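Uncharacterized protein (Ruminococcus gnavus, PDB 4HYZ) is of unknown function but belongs to the DUF3887 family and probably adopts the cone-like alpha-beta fold of the NTF2 clan. Local coordinates at residues I87-Y92 / N96-L101; D23-Q28 / K66-C71. All blocks are in the same frame, centred on the assembly; numbering follows the deposited sequence.

Contact 1 (I87-Y92 / N96-L101); sequences IIVVKY and NVNYSL. With SO4 (sulfate ion), chain C.
Val90 brings its CG2 methyl obliquely to the ring of Tyr99, 3.5 Å from CD1, inside an antiparallel beta hairpin whose strands, 87-92 and 96-101, run at 149° to each other. The hairpin illustrates how the alternation of residues along a beta strand sends side chains to two faces. Ile88, Val90, Val97 and Tyr99 point to the face covered by helices 13-28 and 49-60, while Ile87, Val89, Lys91, Asn96, Asn98 and Ser100 occupy the other. Four backbone hydrogen bonds hold the register, a mutual pair between Ile88 and Tyr99 and another between Val90 and Val97; the shortest, from Val90 N to Val97 O at 2.7 Å, is also the straightest.

Beneath the helices, the side chains of Tyr92 and Tyr99 run at about a right angle and meet at their hydroxyls, OH to OH at 2.7 Å. Tyr55 OH bonds to Tyr99 OH, and Gln28 NE2 probably bonds to Tyr92 OH, though rather short. The edge of the Tyr92 ring meets Val97, with CD2 3.7 Å from Val97 CG2.

On the opposite face, Asn98 OD1 packs 3.4 Å from Val89 CG2. With CG beside its backbone N (chi1 -66°), Asn96 runs alongside Lys91 and brings Asn96 OD1 to 3.2 Å from Lys91 CG. A sulfate, probably from the crystallisation liquor and also bound by Gly1 N and Asp79 N of the second subunit, accepts Asn96 ND2 at O3, 3.0 Å away and nearly straight at 164°.

Contact 2 (D23-Q28 / K66-C71); sequences DIEIAQ and KEFGKC
Phe68 reaches from strand 66-71 to helix 23-28 and brings the edge of its ring to Ile24, a helix-on-sheet packing in the alpha-beta fold expected of the NTF2 clan. The example shows how one long aromatic side chain can bridge a wide separation between backbones: the closest CA atoms, those of Ile24 and Phe68, are still 9.9 Å apart.

The apolar part of the contact gathers on one ring carbon. Phe68 CE1 has Ile24 CG2 and Ile24 CD1 each at 4.0 Å, with Ile24 CB only slightly farther, so the ring corner fits against both branches of the isoleucine. The two side chains point in opposite senses and overlap side by side near their ends. Ile24 places CG2 anti to its own nitrogen and CG1 beside it (chi1 -71°), and both branches end near the ring. Val90 of the neighbouring strand also touches Phe68, and Phe65 meets its ring with the planes at about 60°; Ile24 continues the apolar layer onto Ile88 and Phe112.

The polar part is slight and lies at the solvent-facing border. The extended Glu25 side chain runs obliquely to that of Phe68, its carboxylate plane turned 57° from the ring plane. Glu25 OE1 is hydrogen-bonded to a glycerol that probably came from the crystallisation liquor. Toward the aromatic edge the carboxylate presents OE2, near the ring plane and 3.8 Å from Phe68 CE2.

In the fold
After the short strand 2-4 the chain enters helix 13-28, and contact 2 closes a long loop when the chain, after three further helices, returns as strand 65-78. The chain then turns into strand 81-92, and contact 1 closes the short hairpin to strand 95-103. The two closures therefore follow in series, neither nested nor crossed, with centres about 7 Å apart. Strands 65-78 and 81-92 are neighbours in one antiparallel sheet, and Gly69 and Val89 are joined there by a backbone hydrogen bond. Contact 1 binds strands within that sheet, whereas contact 2 fastens the helix across it. Ile24 spans both by packing on Ile88 as well.

Contact 1 (I87-Y92 / N96-L101)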
loop_
_atom_site.group_PDB
_atom_site.type_symbol
_atom_site.label_atom_id
_atom_site.label_comp_id
_atom_site.label_asym_id
_atom_site.label_seq_id
_atom_site.Cartn_x
_atom_site.Cartn_y
_atom_site.Cartn_z
ATOM N N ILE A 87 5.700 11.364 0.081
ATOM C CA ILE A 87 4.727 12.372 -0.298
ATOM C C ILE A 87 4.406 13.073 1.017
ATOM O O ILE A 87 3.914 12.437 1.949
ATOM C CB ILE A 87 3.497 11.842 -1.050
ATOM C CG1 ILE A 87 3.955 10.977 -2.279
ATOM C CG2 ILE A 87 2.628 13.043 -1.446
ATOM C CD1 ILE A 87 2.843 10.256 -2.998
ATOM N N ILE A 88 4.833 14.319 1.150
ATOM C CA ILE A 88 4.664 15.059 2.406
ATOM C C ILE A 88 3.807 16.293 2.153
ATOM O O ILE A 88 3.965 16.982 1.146
ATOM C CB ILE A 88 6.036 15.390 3.082
ATOM C CG1 ILE A 88 5.878 16.166 4.432
ATOM C CG2 ILE A 88 7.010 16.073 2.118
ATOM C CD1 ILE A 88 7.188 16.237 5.288
ATOM N N VAL A 89 2.855 16.511 3.049
ATOM C CA VAL A 89 1.954 17.652 2.999
ATOM C C VAL A 89 2.688 18.869 3.537
ATOM O O VAL A 89 3.283 18.804 4.611
ATOM C CB VAL A 89 0.639 17.399 3.788
ATOM C CG1 VAL A 89 -0.222 18.657 3.852
ATOM C CG2 VAL A 89 -0.142 16.247 3.183
ATOM N N VAL A 90 2.658 19.966 2.786
ATOM C CA VAL A 90 3.214 21.243 3.231
ATOM C C VAL A 90 2.033 22.223 3.238
ATOM O O VAL A 90 1.364 22.416 2.215
ATOM C CB VAL A 90 4.440 21.736 2.438
ATOM C CG1 VAL A 90 4.987 23.005 3.058
ATOM C CG2 VAL A 90 5.529 20.663 2.399
ATOM N N LYS A 91 1.720 22.747 4.416
ATOM C CA LYS A 91 0.579 23.665 4.581
ATOM C C LYS A 91 1.055 25.113 4.448
ATOM O O LYS A 91 1.905 25.549 5.218
ATOM C CB LYS A 91 -0.147 23.440 5.933
ATOM C CG LYS A 91 -0.342 21.965 6.297
ATOM C CD LYS A 91 -1.139 21.782 7.579
ATOM C CE LYS A 91 -1.523 20.343 7.807
ATOM N NZ LYS A 91 -2.112 20.143 9.153
ATOM N N TYR A 92 0.588 25.803 3.395
ATOM C CA TYR A 92 0.879 27.223 3.144
ATOM C C TYR A 92 -0.378 28.015 3.440
ATOM O O TYR A 92 -1.456 27.421 3.583
ATOM C CB TYR A 92 1.349 27.476 1.698
ATOM C CG TYR A 92 2.662 26.815 1.340
ATOM C CD1 TYR A 92 3.878 27.394 1.689
ATOM C CD2 TYR A 92 2.691 25.619 0.625
ATOM C CE1 TYR A 92 5.091 26.770 1.389
ATOM C CE2 TYR A 92 3.893 25.005 0.290
ATOM C CZ TYR A 92 5.095 25.585 0.669
ATOM O OH TYR A 92 6.284 24.964 0.344
ATOM N N ASN A 96 -2.842 23.605 1.280
ATOM C CA ASN A 96 -1.996 22.417 1.356
ATOM C C ASN A 96 -1.386 22.072 0.000
ATOM O O ASN A 96 -2.057 22.139 -1.023
ATOM C CB ASN A 96 -2.845 21.236 1.843
ATOM C CG ASN A 96 -3.353 21.380 3.250
ATOM O OD1 ASN A 96 -2.690 21.943 4.128
ATOM N ND2 ASN A 96 -4.535 20.829 3.498
ATOM N N VAL A 97 -0.111 21.671 0.005
ATOM C CA VAL A 97 0.644 21.295 -1.193
ATOM C C VAL A 97 1.315 19.962 -0.911
ATOM O O VAL A 97 1.928 19.813 0.147
ATOM C CB VAL A 97 1.666 22.409 -1.582
ATOM C CG1 VAL A 97 2.623 21.941 -2.672
ATOM C CG2 VAL A 97 0.946 23.689 -2.023
ATOM N N ASN A 98 1.191 18.998 -1.827
ATOM C CA ASN A 98 1.813 17.681 -1.667
ATOM C C ASN A 98 3.152 17.613 -2.413
ATOM O O ASN A 98 3.177 17.570 -3.647
ATOM C CB ASN A 98 0.893 16.550 -2.154
ATOM C CG ASN A 98 -0.382 16.384 -1.374
ATOM O OD1 ASN A 98 -0.402 16.010 -0.203
ATOM N ND2 ASN A 98 -1.482 16.592 -2.033
ATOM N N TYR A 99 4.256 17.570 -1.675
ATOM C CA TYR A 99 5.569 17.422 -2.303
ATOM C C TYR A 99 5.939 15.951 -2.440
ATOM O O TYR A 99 5.683 15.188 -1.514
ATOM C CB TYR A 99 6.644 18.125 -1.468
ATOM C CG TYR A 99 6.761 19.618 -1.660
ATOM C CD1 TYR A 99 5.861 20.492 -1.048
ATOM C CD2 TYR A 99 7.869 20.168 -2.292
ATOM C CE1 TYR A 99 6.040 21.875 -1.105
ATOM C CE2 TYR A 99 8.049 21.547 -2.369
ATOM C CZ TYR A 99 7.135 22.396 -1.770
ATOM O OH TYR A 99 7.316 23.752 -1.830
ATOM N N SER A 100 6.582 15.564 -3.553
ATOM C CA SER A 100 7.084 14.193 -3.775
ATOM C C SER A 100 8.588 14.248 -3.894
ATOM O O SER A 100 9.101 14.874 -4.818
ATOM C CB SER A 100 6.486 13.565 -5.031
ATOM O OG SER A 100 5.081 13.544 -4.917
ATOM N N LEU A 101 9.278 13.615 -2.955
ATOM C CA LEU A 101 10.730 13.551 -2.898
ATOM C C LEU A 101 11.165 12.120 -2.899
ATOM O O LEU A 101 10.517 11.284 -2.271
ATOM C CB LEU A 101 11.264 14.258 -1.619
ATOM C CG LEU A 101 11.436 15.778 -1.666
ATOM C CD1 LEU A 101 10.099 16.500 -1.798
ATOM C CD2 LEU A 101 12.101 16.279 -0.406
HETATM S S SO4 C . -7.121 19.488 0.542
HETATM O O1 SO4 C . -6.636 20.692 -0.084
HETATM O O2 SO4 C . -7.085 18.446 -0.471
HETATM O O3 SO4 C . -6.239 19.113 1.654
HETATM O O4 SO4 C . -8.485 19.612 1.050
#

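Contact 2 (D23-Q28 / K66-C71)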
loop_
_atom_site.group_PDB
_atom_site.type_symbol
_atom_site.label_atom_id
_atom_site.label_comp_id
_atom_site.label_asym_id
_atom_site.label_seq_id
_atom_site.Cartn_x
_atom_site.Cartn_y
_atom_site.Cartn_z
ATOM N N ASP A 23 15.070 19.417 3.241
ATOM C CA ASP A 23 15.224 19.647 1.809
ATOM C C ASP A 23 14.142 20.590 1.258
ATOM O O ASP A 23 14.426 21.358 0.343
ATOM C CB ASP A 23 15.258 18.308 1.056
ATOM C CG ASP A 23 16.539 17.530 1.334
ATOM O OD1 ASP A 23 17.460 18.092 1.994
ATOM O OD2 ASP A 23 16.618 16.357 0.927
ATOM N N ILE A 24 12.919 20.559 1.818
ATOM C CA ILE A 24 11.866 21.484 1.369
ATOM C C ILE A 24 12.205 22.892 1.892
ATOM O O ILE A 24 12.005 23.861 1.167
ATOM C CB ILE A 24 10.441 21.015 1.751
ATOM C CG1 ILE A 24 10.060 19.796 0.892
ATOM C CG2 ILE A 24 9.395 22.154 1.620
ATOM C CD1 ILE A 24 8.957 18.940 1.512
ATOM N N GLU A 25 12.773 22.997 3.108
ATOM C CA GLU A 25 13.214 24.289 3.650
ATOM C C GLU A 25 14.339 24.866 2.800
ATOM O O GLU A 25 14.357 26.055 2.564
ATOM C CB GLU A 25 13.681 24.163 5.099
ATOM C CG GLU A 25 12.555 23.924 6.091
ATOM C CD GLU A 25 13.004 23.330 7.418
ATOM O OE1 GLU A 25 14.189 22.941 7.562
ATOM O OE2 GLU A 25 12.126 23.165 8.290
ATOM N N ILE A 26 15.258 24.033 2.311
ATOM C CA ILE A 26 16.360 24.485 1.438
ATOM C C ILE A 26 15.752 24.953 0.101
ATOM O O ILE A 26 16.189 25.965 -0.425
ATOM C CB ILE A 26 17.468 23.400 1.272
ATOM C CG1 ILE A 26 18.262 23.169 2.610
ATOM C CG2 ILE A 26 18.439 23.770 0.147
ATOM C CD1 ILE A 26 18.786 21.538 2.794
ATOM N N ALA A 27 14.735 24.243 -0.438
ATOM C CA ALA A 27 14.047 24.664 -1.672
ATOM C C ALA A 27 13.347 26.020 -1.474
ATOM O O ALA A 27 13.464 26.890 -2.332
ATOM C CB ALA A 27 13.030 23.616 -2.103
ATOM N N GLN A 28 12.687 26.220 -0.315
ATOM C CA GLN A 28 12.003 27.493 -0.020
ATOM C C GLN A 28 12.973 28.660 0.216
ATOM O O GLN A 28 12.546 29.807 0.128
ATOM C CB GLN A 28 11.072 27.371 1.198
ATOM C CG GLN A 28 9.852 26.474 0.967
ATOM C CD GLN A 28 9.159 26.098 2.257
ATOM O OE1 GLN A 28 9.647 26.311 3.391
ATOM N NE2 GLN A 28 8.007 25.505 2.116
ATOM N N LYS A 66 3.280 27.479 6.629
ATOM C CA LYS A 66 2.589 27.416 7.914
ATOM C C LYS A 66 3.046 26.203 8.732
ATOM O O LYS A 66 3.428 26.368 9.891
ATOM C CB LYS A 66 1.057 27.412 7.740
ATOM C CG LYS A 66 0.482 28.742 7.279
ATOM C CD LYS A 66 -1.034 28.703 7.263
ATOM N N GLU A 67 3.068 25.005 8.130
ATOM C CA GLU A 67 3.367 23.768 8.856
ATOM C C GLU A 67 3.618 22.584 7.916
ATOM O O GLU A 67 3.139 22.606 6.776
ATOM C CB GLU A 67 2.078 23.466 9.662
ATOM C CG GLU A 67 2.214 22.694 10.950
ATOM C CD GLU A 67 0.860 22.307 11.518
ATOM O OE1 GLU A 67 0.156 21.485 10.886
ATOM O OE2 GLU A 67 0.500 22.832 12.596
ATOM N N PHE A 68 4.302 21.526 8.413
ATOM C CA PHE A 68 4.403 20.244 7.692
ATOM C C PHE A 68 3.265 19.391 8.170
ATOM O O PHE A 68 2.931 19.445 9.351
ATOM C CB PHE A 68 5.748 19.519 7.904
ATOM C CG PHE A 68 6.890 20.160 7.154
ATOM C CD1 PHE A 68 7.037 19.972 5.781
ATOM C CD2 PHE A 68 7.813 20.967 7.813
ATOM C CE1 PHE A 68 8.076 20.598 5.081
ATOM C CE2 PHE A 68 8.868 21.562 7.115
ATOM C CZ PHE A 68 8.984 21.375 5.746
ATOM N N GLY A 69 2.655 18.642 7.268
ATOM C CA GLY A 69 1.584 17.717 7.604
ATOM C C GLY A 69 2.040 16.265 7.543
ATOM O O GLY A 69 3.210 15.957 7.797
ATOM N N LYS A 70 1.115 15.371 7.161
ATOM C CA LYS A 70 1.293 13.918 7.053
ATOM C C LYS A 70 2.269 13.499 5.956
ATOM O O LYS A 70 2.432 14.194 4.953
ATOM C CB LYS A 70 -0.056 13.234 6.790
ATOM C CG LYS A 70 -0.990 13.263 7.976
ATOM C CD LYS A 70 -2.335 12.595 7.643
ATOM N N CYS A 71 2.879 12.316 6.150
ATOM C CA CYS A 71 3.814 11.665 5.236
ATOM C C CYS A 71 3.238 10.376 4.738
ATOM O O CYS A 71 2.715 9.611 5.548
ATOM C CB CYS A 71 5.145 11.398 5.924
ATOM S SG CYS A 71 6.246 12.811 5.929
#